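Local coordinates for putative type VI secretion protein (Escherichia coli, PDB 6SKI) that probably hydrolyses phospholipids, acting as a type VI secretion effector that is loaded on the VgrG spike, at residues N61-A66 with P525-D530; H103-L108 with V419-M424; K360-L365 with D530-S535; E436-R439 with L445-P448. All coordinates share one frame; numbering follows the deposited sequence.

Contact 1 of 4, residues N61-A66 with P525-D530; sequences NECSAA and PNKPND
The contact joins two irregular loops, one bridging helices 53-58 and 72-85 and the other leading out of strand 521-523, and it rests on E62 and C63 meeting K527. Neither segment has regular secondary structure, and the pair buries only 154 Å² in total. The backbones come nearest at C63 and P525, whose CA atoms are 6.3 Å apart. C63 SG lies beside the lysine chain, 3.8 Å from K527 CD, so the sulfur sits alongside the far half of the methylenes. The charged end is near it as well, with K527 NZ 4.0 Å from C63 SG. The lysine chain runs extended beyond CG, which carries the ammonium group across to the backbone of E62. There K527 NZ lies 3.4 Å from E62 O. The fold explains the approach, since C63 and A65 make backbone hydrogen bonds to F524 and F522, and the 61-66 loop therefore runs beside the end of strand 521-523 and the residue after it. E62 has a positive phi of 72°, a left-handed conformation that turns the chain just before C63. The carboxylate of E62 is not the partner of the lysine: E62 OE1 stands 6.7 Å from K527 NZ and forms a salt bridge with R67. K527 has further partners of its own, a cation-pi interaction with Y290 and a weak hydrogen bond from NZ to Q68 OE1.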
loop_
_atom_site.group_PDB
_atom_site.type_symbol
_atom_site.label_atom_id
_atom_site.label_comp_id
_atom_site.label_asym_id
_atom_site.label_seq_id
_atom_site.Cartn_x
_atom_site.Cartn_y
_atom_site.Cartn_z
ATOM N N ASN A 61 -17.456 -9.718 1.030
ATOM C CA ASN A 61 -18.080 -9.564 -0.277
ATOM C C ASN A 61 -17.523 -10.585 -1.260
ATOM O O ASN A 61 -16.313 -10.637 -1.501
ATOM C CB ASN A 61 -17.847 -8.144 -0.788
ATOM C CG ASN A 61 -18.754 -7.777 -1.938
ATOM O OD1 ASN A 61 -19.948 -7.574 -1.754
ATOM N ND2 ASN A 61 -18.186 -7.665 -3.128
ATOM N N GLU A 62 -18.416 -11.422 -1.795
ATOM C CA GLU A 62 -18.107 -12.420 -2.819
ATOM C C GLU A 62 -17.303 -13.595 -2.272
ATOM O O GLU A 62 -17.020 -14.545 -3.007
ATOM C CB GLU A 62 -17.370 -11.793 -4.007
ATOM C CG GLU A 62 -18.080 -10.607 -4.627
ATOM C CD GLU A 62 -19.290 -11.012 -5.441
ATOM O OE1 GLU A 62 -19.361 -12.185 -5.860
ATOM O OE2 GLU A 62 -20.172 -10.159 -5.662
ATOM N N CYS A 63 -16.938 -13.554 -0.990
ATOM C CA CYS A 63 -16.146 -14.622 -0.394
ATOM C C CYS A 63 -16.747 -15.167 0.894
ATOM O O CYS A 63 -16.087 -15.950 1.583
ATOM C CB CYS A 63 -14.714 -14.149 -0.126
ATOM S SG CYS A 63 -13.608 -14.296 -1.534
ATOM N N SER A 64 -17.975 -14.789 1.234
ATOM C CA SER A 64 -18.608 -15.340 2.419
ATOM C C SER A 64 -18.958 -16.805 2.195
ATOM O O SER A 64 -19.043 -17.286 1.063
ATOM C CB SER A 64 -19.861 -14.547 2.783
ATOM O OG SER A 64 -20.688 -14.349 1.654
ATOM N N ALA A 65 -19.146 -17.525 3.302
ATOM C CA ALA A 65 -19.499 -18.936 3.208
ATOM C C ALA A 65 -20.835 -19.136 2.509
ATOM O O ALA A 65 -21.086 -20.208 1.953
ATOM C CB ALA A 65 -19.532 -19.567 4.598
ATOM N N ALA A 66 -21.705 -18.125 2.532
ATOM C CA ALA A 66 -23.012 -18.255 1.903
ATOM C C ALA A 66 -22.933 -18.111 0.388
ATOM O O ALA A 66 -23.694 -18.762 -0.335
ATOM C CB ALA A 66 -23.981 -17.229 2.486
ATOM N N PRO A 525 -11.676 -15.675 3.755
ATOM C CA PRO A 525 -11.052 -14.398 3.386
ATOM C C PRO A 525 -9.964 -14.542 2.347
ATOM O O PRO A 525 -9.792 -13.645 1.514
ATOM C CB PRO A 525 -10.481 -13.898 4.721
ATOM C CG PRO A 525 -11.215 -14.680 5.761
ATOM C CD PRO A 525 -11.371 -16.024 5.148
ATOM N N ASN A 526 -9.232 -15.649 2.361
ATOM C CA ASN A 526 -8.077 -15.854 1.505
ATOM C C ASN A 526 -8.354 -16.958 0.503
ATOM O O ASN A 526 -7.486 -17.761 0.174
ATOM C CB ASN A 526 -6.845 -16.181 2.340
ATOM C CG ASN A 526 -6.552 -15.122 3.370
ATOM O OD1 ASN A 526 -6.289 -13.971 3.032
ATOM N ND2 ASN A 526 -6.614 -15.499 4.637
ATOM N N LYS A 527 -9.571 -16.984 -0.011
ATOM C CA LYS A 527 -9.968 -18.055 -0.906
ATOM C C LYS A 527 -9.342 -17.842 -2.279
ATOM O O LYS A 527 -9.308 -16.715 -2.776
ATOM C CB LYS A 527 -11.487 -18.109 -1.024
ATOM C CG LYS A 527 -12.015 -18.504 -2.380
ATOM C CD LYS A 527 -13.396 -17.933 -2.603
ATOM C CE LYS A 527 -13.692 -17.775 -4.075
ATOM N NZ LYS A 527 -14.849 -16.866 -4.289
ATOM N N PRO A 528 -8.823 -18.902 -2.889
ATOM C CA PRO A 528 -8.167 -18.750 -4.187
ATOM C C PRO A 528 -9.155 -18.356 -5.269
ATOM O O PRO A 528 -10.344 -18.674 -5.207
ATOM C CB PRO A 528 -7.587 -20.144 -4.444
ATOM C CG PRO A 528 -8.499 -21.038 -3.680
ATOM C CD PRO A 528 -8.722 -20.286 -2.407
ATOM N N ASN A 529 -8.648 -17.653 -6.272
ATOM C CA ASN A 529 -9.449 -17.381 -7.449
ATOM C C ASN A 529 -9.716 -18.691 -8.181
ATOM O O ASN A 529 -8.953 -19.654 -8.073
ATOM C CB ASN A 529 -8.731 -16.381 -8.353
ATOM C CG ASN A 529 -9.666 -15.670 -9.301
ATOM O OD1 ASN A 529 -10.663 -15.085 -8.886
ATOM N ND2 ASN A 529 -9.342 -15.707 -10.584
ATOM N N ASP A 530 -10.822 -18.731 -8.917
ATOM C CA ASP A 530 -11.242 -19.982 -9.533
ATOM C C ASP A 530 -10.186 -20.479 -10.511
ATOM O O ASP A 530 -9.636 -19.707 -11.301
ATOM C CB ASP A 530 -12.581 -19.805 -10.246
ATOM C CG ASP A 530 -13.466 -21.031 -10.127
ATOM O OD1 ASP A 530 -14.331 -21.056 -9.228
ATOM O OD2 ASP A 530 -13.293 -21.975 -10.927
#

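Contact 2 of 4, residues H103-L108 with V419-M424; sequences HWLNIL and VCLRVM
L421 is the first residue of 419-424 to touch helix 103-108, and its two methyl branches divide the work between W104 and L105. Having CG anti to the backbone N (chi1 -174°) directs the side chain at helix 103-108. Its CD2 lies 3.5 Å from W104 CB, near the root of the indole, with the leucine set roughly perpendicular to the tryptophan side chain. The other branch, L421 CD1, is 3.7 Å from L105 CG and 4.0 Å from L105 CD2, as the two leucines lie antiparallel, side by side. R422, next along, points its CB away from helix 103-108 and packs against I459 of helix 452-466. One turn on from L421, M424 meets the same leucine, L105: M424 CG is 4.0 Å from L105 CD1. Bends at chi2 and chi3 then lead the methionine end away from helix 103-108, and M424 also touches F280 and I282 of strand 278-284. The helix segments approach to 10.8 Å between axes and cross at -49°. All four touching residues are buried and no hydrogen bond joins the segments, which makes the interface wholly apolar. Such apolar helix pairing beside a largely parallel sheet is typical of the layered alpha/beta hydrolase fold, to whose clan the catalytic domain belongs.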
loop_
_atom_site.group_PDB
_atom_site.type_symbol
_atom_site.label_atom_id
_atom_site.label_comp_id
_atom_site.label_asym_id
_atom_site.label_seq_id
_atom_site.Cartn_x
_atom_site.Cartn_y
_atom_site.Cartn_z
ATOM N N HIS A 103 7.944 0.459 3.979
ATOM C CA HIS A 103 8.635 0.871 5.195
ATOM C C HIS A 103 10.139 0.959 4.971
ATOM O O HIS A 103 10.784 1.937 5.359
ATOM C CB HIS A 103 8.321 -0.109 6.323
ATOM C CG HIS A 103 9.019 0.206 7.607
ATOM N ND1 HIS A 103 10.220 -0.368 7.959
ATOM C CD2 HIS A 103 8.678 1.021 8.632
ATOM C CE1 HIS A 103 10.596 0.091 9.138
ATOM N NE2 HIS A 103 9.676 0.933 9.570
ATOM N N TRP A 104 10.713 -0.059 4.333
ATOM C CA TRP A 104 12.155 -0.090 4.128
ATOM C C TRP A 104 12.589 0.937 3.094
ATOM O O TRP A 104 13.666 1.527 3.215
ATOM C CB TRP A 104 12.587 -1.492 3.717
ATOM C CG TRP A 104 12.348 -2.504 4.779
ATOM C CD1 TRP A 104 11.583 -3.621 4.682
ATOM C CD2 TRP A 104 12.873 -2.491 6.109
ATOM N NE1 TRP A 104 11.593 -4.308 5.867
ATOM C CE2 TRP A 104 12.381 -3.633 6.761
ATOM C CE3 TRP A 104 13.714 -1.624 6.810
ATOM C CZ2 TRP A 104 12.700 -3.933 8.079
ATOM C CZ3 TRP A 104 14.028 -1.922 8.116
ATOM C CH2 TRP A 104 13.523 -3.066 8.739
ATOM N N LEU A 105 11.771 1.154 2.064
ATOM C CA LEU A 105 12.073 2.205 1.101
ATOM C C LEU A 105 12.025 3.575 1.759
ATOM O O LEU A 105 12.838 4.450 1.442
ATOM C CB LEU A 105 11.093 2.139 -0.066
ATOM C CG LEU A 105 11.356 1.087 -1.136
ATOM C CD1 LEU A 105 10.179 1.017 -2.078
ATOM C CD2 LEU A 105 12.630 1.368 -1.894
ATOM N N ASN A 106 11.076 3.785 2.670
ATOM C CA ASN A 106 11.018 5.034 3.421
ATOM C C ASN A 106 12.257 5.204 4.288
ATOM O O ASN A 106 12.860 6.281 4.327
ATOM C CB ASN A 106 9.746 5.068 4.266
ATOM C CG ASN A 106 9.482 6.426 4.869
ATOM O OD1 ASN A 106 9.044 7.348 4.187
ATOM N ND2 ASN A 106 9.743 6.556 6.161
ATOM N N ILE A 107 12.652 4.145 4.997
ATOM C CA ILE A 107 13.843 4.211 5.841
ATOM C C ILE A 107 15.090 4.459 5.004
ATOM O O ILE A 107 16.026 5.130 5.455
ATOM C CB ILE A 107 13.972 2.921 6.677
ATOM C CG1 ILE A 107 12.795 2.774 7.642
ATOM C CG2 ILE A 107 15.283 2.897 7.437
ATOM C CD1 ILE A 107 12.336 4.069 8.263
ATOM N N LEU A 108 15.114 3.962 3.769
ATOM C CA LEU A 108 16.297 4.050 2.926
ATOM C C LEU A 108 16.270 5.232 1.974
ATOM O O LEU A 108 17.327 5.613 1.461
ATOM C CB LEU A 108 16.464 2.765 2.111
ATOM C CG LEU A 108 16.989 1.544 2.855
ATOM C CD1 LEU A 108 16.939 0.331 1.954
ATOM C CD2 LEU A 108 18.400 1.795 3.335
ATOM N N VAL A 419 14.671 -9.330 -1.594
ATOM C CA VAL A 419 15.035 -9.366 -3.005
ATOM C C VAL A 419 14.157 -8.412 -3.800
ATOM O O VAL A 419 14.642 -7.655 -4.650
ATOM C CB VAL A 419 14.934 -10.805 -3.542
ATOM C CG1 VAL A 419 15.253 -10.847 -5.022
ATOM C CG2 VAL A 419 15.848 -11.728 -2.765
ATOM N N CYS A 420 12.850 -8.427 -3.532
ATOM C CA CYS A 420 11.957 -7.503 -4.225
ATOM C C CYS A 420 12.277 -6.055 -3.876
ATOM O O CYS A 420 12.191 -5.169 -4.736
ATOM C CB CYS A 420 10.512 -7.840 -3.880
ATOM S SG CYS A 420 10.035 -9.485 -4.426
ATOM N N LEU A 421 12.668 -5.808 -2.626
ATOM C CA LEU A 421 13.141 -4.494 -2.217
ATOM C C LEU A 421 14.343 -4.064 -3.037
ATOM O O LEU A 421 14.424 -2.918 -3.480
ATOM C CB LEU A 421 13.505 -4.522 -0.736
ATOM C CG LEU A 421 13.877 -3.189 -0.104
ATOM C CD1 LEU A 421 12.726 -2.213 -0.184
ATOM C CD2 LEU A 421 14.304 -3.415 1.317
ATOM N N ARG A 422 15.304 -4.965 -3.224
ATOM C CA ARG A 422 16.507 -4.612 -3.967
ATOM C C ARG A 422 16.196 -4.357 -5.435
ATOM O O ARG A 422 16.810 -3.490 -6.065
ATOM C CB ARG A 422 17.558 -5.704 -3.803
ATOM C CG ARG A 422 18.168 -5.687 -2.426
ATOM C CD ARG A 422 18.786 -7.000 -2.042
ATOM N NE ARG A 422 18.938 -7.084 -0.595
ATOM C CZ ARG A 422 20.056 -6.786 0.052
ATOM N NH1 ARG A 422 21.122 -6.378 -0.618
ATOM N NH2 ARG A 422 20.106 -6.889 1.369
ATOM N N VAL A 423 15.231 -5.086 -5.993
ATOM C CA VAL A 423 14.825 -4.818 -7.370
ATOM C C VAL A 423 14.189 -3.436 -7.487
ATOM O O VAL A 423 14.496 -2.668 -8.411
ATOM C CB VAL A 423 13.882 -5.919 -7.879
ATOM C CG1 VAL A 423 13.541 -5.679 -9.331
ATOM C CG2 VAL A 423 14.528 -7.273 -7.720
ATOM N N MET A 424 13.300 -3.089 -6.552
ATOM C CA MET A 424 12.703 -1.756 -6.585
ATOM C C MET A 424 13.745 -0.671 -6.342
ATOM O O MET A 424 13.661 0.416 -6.924
ATOM C CB MET A 424 11.567 -1.650 -5.573
ATOM C CG MET A 424 10.719 -0.397 -5.738
ATOM S SD MET A 424 9.887 -0.238 -7.328
ATOM C CE MET A 424 8.704 -1.566 -7.239
#

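Contact 3 of 4, residues K360-L365 with D530-S535; sequences KMLMTL and DRWIRS
A chi1 of -80° sets the W532 indole beside its own backbone N and presents it to L362 and L365, while L365 is thrown the other way, CG anti to the backbone N at -163°, to bring CD2 against the base of the tryptophan side chain. L362 supplies the face contact. Its CD2 lies 4.1 Å from the centroid of the five-membered ring, 25° off the ring normal, which satisfies the geometry of a CH-pi interaction. The methyl is displaced toward the rim, and its nearest ring atom is W532 NE1, 3.8 Å from L362 CD2. L365 works closer to the backbone: L365 CD2 is 3.6 Å from W532 CB and 3.7 Å from W532 CG, reaching the ring obliquely at its root. Both leucine side chains run nearly perpendicular to that of the tryptophan. In the fold, this joins the C-terminal region of helix 350-362 and the turn after it to the loop between strands 521-523 and 536-538. R531 and W532 both have positive phi, so the loop turns in a left-handed conformation where the indole leaves it. The turn on the helix side has its own hydrogen bond, T364 OG1 to M361 O at 3.1 Å, with the donor well above the carbonyl plane. Further along 530-535, R534 forms a salt bridge with D245, possibly the acid of a Ser-His-Asp triad.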
loop_
_atom_site.group_PDB
_atom_site.type_symbol
_atom_site.label_atom_id
_atom_site.label_comp_id
_atom_site.label_asym_id
_atom_site.label_seq_id
_atom_site.Cartn_x
_atom_site.Cartn_y
_atom_site.Cartn_z
ATOM N N LYS A 360 -4.722 -34.412 -5.897
ATOM C CA LYS A 360 -3.991 -34.821 -7.086
ATOM C C LYS A 360 -4.029 -33.763 -8.177
ATOM O O LYS A 360 -3.153 -33.757 -9.048
ATOM C CB LYS A 360 -4.545 -36.141 -7.624
ATOM C CG LYS A 360 -4.547 -37.267 -6.611
ATOM C CD LYS A 360 -5.014 -38.567 -7.235
ATOM C CE LYS A 360 -6.017 -39.271 -6.341
ATOM N NZ LYS A 360 -5.347 -39.975 -5.216
ATOM N N MET A 361 -5.013 -32.865 -8.142
ATOM C CA MET A 361 -5.001 -31.723 -9.047
ATOM C C MET A 361 -3.972 -30.690 -8.612
ATOM O O MET A 361 -3.296 -30.088 -9.452
ATOM C CB MET A 361 -6.389 -31.090 -9.105
ATOM C CG MET A 361 -6.539 -29.992 -10.139
ATOM S SD MET A 361 -6.251 -28.357 -9.434
ATOM C CE MET A 361 -7.699 -28.165 -8.402
ATOM N N LEU A 362 -3.846 -30.476 -7.303
ATOM C CA LEU A 362 -2.906 -29.487 -6.794
ATOM C C LEU A 362 -1.470 -29.977 -6.893
ATOM O O LEU A 362 -0.549 -29.164 -7.025
ATOM C CB LEU A 362 -3.251 -29.150 -5.348
ATOM C CG LEU A 362 -4.536 -28.346 -5.180
ATOM C CD1 LEU A 362 -4.742 -27.993 -3.732
ATOM C CD2 LEU A 362 -4.512 -27.099 -6.039
ATOM N N MET A 363 -1.259 -31.291 -6.838
ATOM C CA MET A 363 0.080 -31.842 -6.967
ATOM C C MET A 363 0.608 -31.766 -8.390
ATOM O O MET A 363 1.808 -31.967 -8.602
ATOM C CB MET A 363 0.095 -33.295 -6.493
ATOM C CG MET A 363 0.226 -33.452 -4.992
ATOM S SD MET A 363 0.188 -35.175 -4.480
ATOM C CE MET A 363 1.522 -35.848 -5.464
ATOM N N THR A 364 -0.256 -31.476 -9.361
ATOM C CA THR A 364 0.154 -31.230 -10.732
ATOM C C THR A 364 -0.040 -29.788 -11.160
ATOM O O THR A 364 0.459 -29.407 -12.223
ATOM C CB THR A 364 -0.618 -32.139 -11.701
ATOM O OG1 THR A 364 -2.012 -31.812 -11.662
ATOM C CG2 THR A 364 -0.436 -33.598 -11.323
ATOM N N LEU A 365 -0.753 -28.991 -10.376
ATOM C CA LEU A 365 -0.938 -27.582 -10.685
ATOM C C LEU A 365 0.412 -26.880 -10.762
ATOM O O LEU A 365 1.222 -27.003 -9.834
ATOM C CB LEU A 365 -1.805 -26.927 -9.615
ATOM C CG LEU A 365 -2.452 -25.578 -9.904
ATOM C CD1 LEU A 365 -3.563 -25.719 -10.924
ATOM C CD2 LEU A 365 -2.983 -25.008 -8.609
ATOM N N ASP A 530 -10.822 -18.731 -8.917
ATOM C CA ASP A 530 -11.242 -19.982 -9.533
ATOM C C ASP A 530 -10.186 -20.479 -10.511
ATOM O O ASP A 530 -9.636 -19.707 -11.301
ATOM C CB ASP A 530 -12.581 -19.805 -10.246
ATOM C CG ASP A 530 -13.466 -21.031 -10.127
ATOM O OD1 ASP A 530 -14.331 -21.056 -9.228
ATOM O OD2 ASP A 530 -13.293 -21.975 -10.927
ATOM N N ARG A 531 -9.894 -21.776 -10.433
ATOM C CA ARG A 531 -8.877 -22.498 -11.192
ATOM C C ARG A 531 -7.476 -22.115 -10.736
ATOM O O ARG A 531 -6.508 -22.488 -11.405
ATOM C CB ARG A 531 -8.991 -22.296 -12.711
ATOM C CG ARG A 531 -10.261 -22.870 -13.313
ATOM C CD ARG A 531 -10.377 -22.522 -14.785
ATOM N NE ARG A 531 -9.191 -22.925 -15.533
ATOM C CZ ARG A 531 -8.656 -22.213 -16.520
ATOM N NH1 ARG A 531 -9.204 -21.061 -16.880
ATOM N NH2 ARG A 531 -7.574 -22.654 -17.147
ATOM N N TRP A 532 -7.340 -21.370 -9.636
ATOM C CA TRP A 532 -6.045 -20.979 -9.077
ATOM C C TRP A 532 -5.277 -20.085 -10.045
ATOM O O TRP A 532 -4.062 -20.207 -10.200
ATOM C CB TRP A 532 -5.215 -22.202 -8.687
ATOM C CG TRP A 532 -5.607 -22.783 -7.372
ATOM C CD1 TRP A 532 -6.571 -23.716 -7.149
ATOM C CD2 TRP A 532 -5.039 -22.479 -6.097
ATOM N NE1 TRP A 532 -6.645 -24.010 -5.811
ATOM C CE2 TRP A 532 -5.712 -23.263 -5.144
ATOM C CE3 TRP A 532 -4.026 -21.618 -5.667
ATOM C CZ2 TRP A 532 -5.408 -23.211 -3.789
ATOM C CZ3 TRP A 532 -3.726 -21.571 -4.323
ATOM C CH2 TRP A 532 -4.413 -22.361 -3.400
ATOM N N ILE A 533 -5.997 -19.178 -10.698
ATOM C CA ILE A 533 -5.423 -18.211 -11.622
ATOM C C ILE A 533 -5.867 -16.832 -11.169
ATOM O O ILE A 533 -7.070 -16.574 -11.049
ATOM C CB ILE A 533 -5.854 -18.466 -13.074
ATOM C CG1 ILE A 533 -5.446 -19.868 -13.515
ATOM C CG2 ILE A 533 -5.255 -17.425 -13.997
ATOM C CD1 ILE A 533 -6.357 -20.459 -14.556
ATOM N N ARG A 534 -4.906 -15.950 -10.919
ATOM C CA ARG A 534 -5.222 -14.627 -10.412
ATOM C C ARG A 534 -5.923 -13.790 -11.476
ATOM O O ARG A 534 -5.643 -13.900 -12.671
ATOM C CB ARG A 534 -3.949 -13.926 -9.951
ATOM C CG ARG A 534 -4.172 -12.678 -9.136
ATOM C CD ARG A 534 -2.930 -11.823 -9.150
ATOM N NE ARG A 534 -2.902 -10.880 -8.042
ATOM C CZ ARG A 534 -1.827 -10.193 -7.683
ATOM N NH1 ARG A 534 -0.694 -10.350 -8.349
ATOM N NH2 ARG A 534 -1.883 -9.351 -6.664
ATOM N N SER A 535 -6.840 -12.942 -11.023
ATOM C CA SER A 535 -7.551 -12.035 -11.912
ATOM C C SER A 535 -6.694 -10.802 -12.158
ATOM O O SER A 535 -6.293 -10.119 -11.211
ATOM C CB SER A 535 -8.897 -11.641 -11.312
ATOM O OG SER A 535 -9.929 -12.492 -11.771
#

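Contact 4 of 4, residues E436-R439 with L445-P448; sequences EPIR and LQLP
The amide of Q446 is held at both ends by residues of the intervening loop: NE2 hydrogen-bonds to N442 O, and OE1 receives a weak hydrogen bond from Q440 NE2. These two partners should limit rotation of the amide, which faces the backbone of R439 and the side chain of I438. R439 O also lies near Q446 NE2, but at an angle too poor for a hydrogen bond. A bend at chi2 (-49°) folds the glutamine back toward 436-439, so that Q446 NE2 passes 3.7 Å from I438 CG2, the two side chains running in opposite directions. I438 serves two neighbours through separate branches. Its CD1 lies 3.9 Å from L445 CD1, and its CG2 lies 4.2 Å from L445 CB, the isoleucine lying across the leucine. Both segments belong to the long irregular connection between helices 416-431 and 452-466. No backbone bond spans them, so the geometry does not make a beta hairpin. The apolar pair instead lies on neighbouring helices: L445 touches L421 and W104, I438 touches R422, and both touch L108. The R439 guanidinium, on an exposed residue, has P437 O 3.5 Å above its plane, offset toward the rim, and R439 NH2 makes a long salt bridge of 3.9 Å to E436 OE1.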
loop_
_atom_site.group_PDB
_atom_site.type_symbol
_atom_site.label_atom_id
_atom_site.label_comp_id
_atom_site.label_asym_id
_atom_site.label_seq_id
_atom_site.Cartn_x
_atom_site.Cartn_y
_atom_site.Cartn_z
ATOM N N GLU A 436 19.792 5.514 0.570
ATOM C CA GLU A 436 20.916 5.120 1.392
ATOM C C GLU A 436 21.280 3.670 1.086
ATOM O O GLU A 436 20.402 2.849 0.809
ATOM C CB GLU A 436 20.579 5.278 2.870
ATOM C CG GLU A 436 20.096 6.669 3.261
ATOM C CD GLU A 436 21.221 7.674 3.443
ATOM O OE1 GLU A 436 22.294 7.510 2.827
ATOM O OE2 GLU A 436 21.026 8.641 4.208
ATOM N N PRO A 437 22.565 3.332 1.110
ATOM C CA PRO A 437 22.965 1.954 0.821
ATOM C C PRO A 437 22.399 0.983 1.845
ATOM O O PRO A 437 22.168 1.330 3.004
ATOM C CB PRO A 437 24.494 2.020 0.898
ATOM C CG PRO A 437 24.780 3.421 0.475
ATOM C CD PRO A 437 23.747 4.196 1.247
ATOM N N ILE A 438 22.166 -0.248 1.399
ATOM C CA ILE A 438 21.813 -1.335 2.301
ATOM C C ILE A 438 23.106 -1.852 2.911
ATOM O O ILE A 438 23.969 -2.381 2.202
ATOM C CB ILE A 438 21.059 -2.455 1.574
ATOM C CG1 ILE A 438 19.648 -2.008 1.206
ATOM C CG2 ILE A 438 20.999 -3.698 2.443
ATOM C CD1 ILE A 438 18.730 -3.149 0.839
ATOM N N ARG A 439 23.244 -1.694 4.218
ATOM C CA ARG A 439 24.472 -2.026 4.916
ATOM C C ARG A 439 24.255 -3.252 5.791
ATOM O O ARG A 439 23.127 -3.698 6.014
ATOM C CB ARG A 439 24.943 -0.838 5.760
ATOM C CG ARG A 439 25.081 0.457 4.972
ATOM C CD ARG A 439 25.499 1.612 5.866
ATOM N NE ARG A 439 25.529 2.888 5.154
ATOM C CZ ARG A 439 24.500 3.727 5.078
ATOM N NH1 ARG A 439 23.352 3.429 5.668
ATOM N NH2 ARG A 439 24.619 4.867 4.412
ATOM N N LEU A 445 17.455 -6.652 6.375
ATOM C CA LEU A 445 17.496 -6.540 4.927
ATOM C C LEU A 445 18.601 -7.384 4.314
ATOM O O LEU A 445 18.804 -7.334 3.098
ATOM C CB LEU A 445 17.670 -5.077 4.525
ATOM C CG LEU A 445 16.468 -4.187 4.830
ATOM C CD1 LEU A 445 16.580 -2.860 4.109
ATOM C CD2 LEU A 445 15.179 -4.897 4.471
ATOM N N GLN A 446 19.306 -8.169 5.122
ATOM C CA GLN A 446 20.393 -8.998 4.629
ATOM C C GLN A 446 19.839 -10.300 4.081
ATOM O O GLN A 446 18.957 -10.919 4.681
ATOM C CB GLN A 446 21.411 -9.286 5.732
ATOM C CG GLN A 446 22.127 -8.056 6.242
ATOM C CD GLN A 446 22.687 -7.204 5.123
ATOM O OE1 GLN A 446 23.453 -7.681 4.286
ATOM N NE2 GLN A 446 22.300 -5.936 5.095
ATOM N N LEU A 447 20.363 -10.706 2.937
ATOM C CA LEU A 447 19.908 -11.848 2.167
ATOM C C LEU A 447 20.689 -13.099 2.552
ATOM O O LEU A 447 21.906 -13.038 2.738
ATOM C CB LEU A 447 20.077 -11.581 0.681
ATOM C CG LEU A 447 18.980 -10.694 0.110
ATOM C CD1 LEU A 447 19.154 -10.554 -1.369
ATOM C CD2 LEU A 447 17.632 -11.298 0.429
ATOM N N PRO A 448 20.005 -14.232 2.692
ATOM C CA PRO A 448 20.718 -15.496 2.882
ATOM C C PRO A 448 21.587 -15.797 1.675
ATOM O O PRO A 448 21.329 -15.323 0.568
ATOM C CB PRO A 448 19.588 -16.520 3.030
ATOM C CG PRO A 448 18.415 -15.724 3.472
ATOM C CD PRO A 448 18.548 -14.411 2.768
#

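From the N terminus, contact 1 opens first at 61-66 and closes last but one, at 525-530, so its loop encloses both contact 2 and contact 4. Contact 2 runs from 103-108 to 419-424, tying helix 101-108 to helix 416-431. Contact 4 follows it in series, closing a short loop beyond helix 416-431; their centres are about 9 Å apart, and L108 is backbone-bonded to E436. Contact 3, from 360-365 to 530-535, crosses contacts 1 and 2 along the chain and contains contact 4. It shares D530 with contact 1, so one C-terminal loop meets both the 61-66 loop and the end region of helix 350-362.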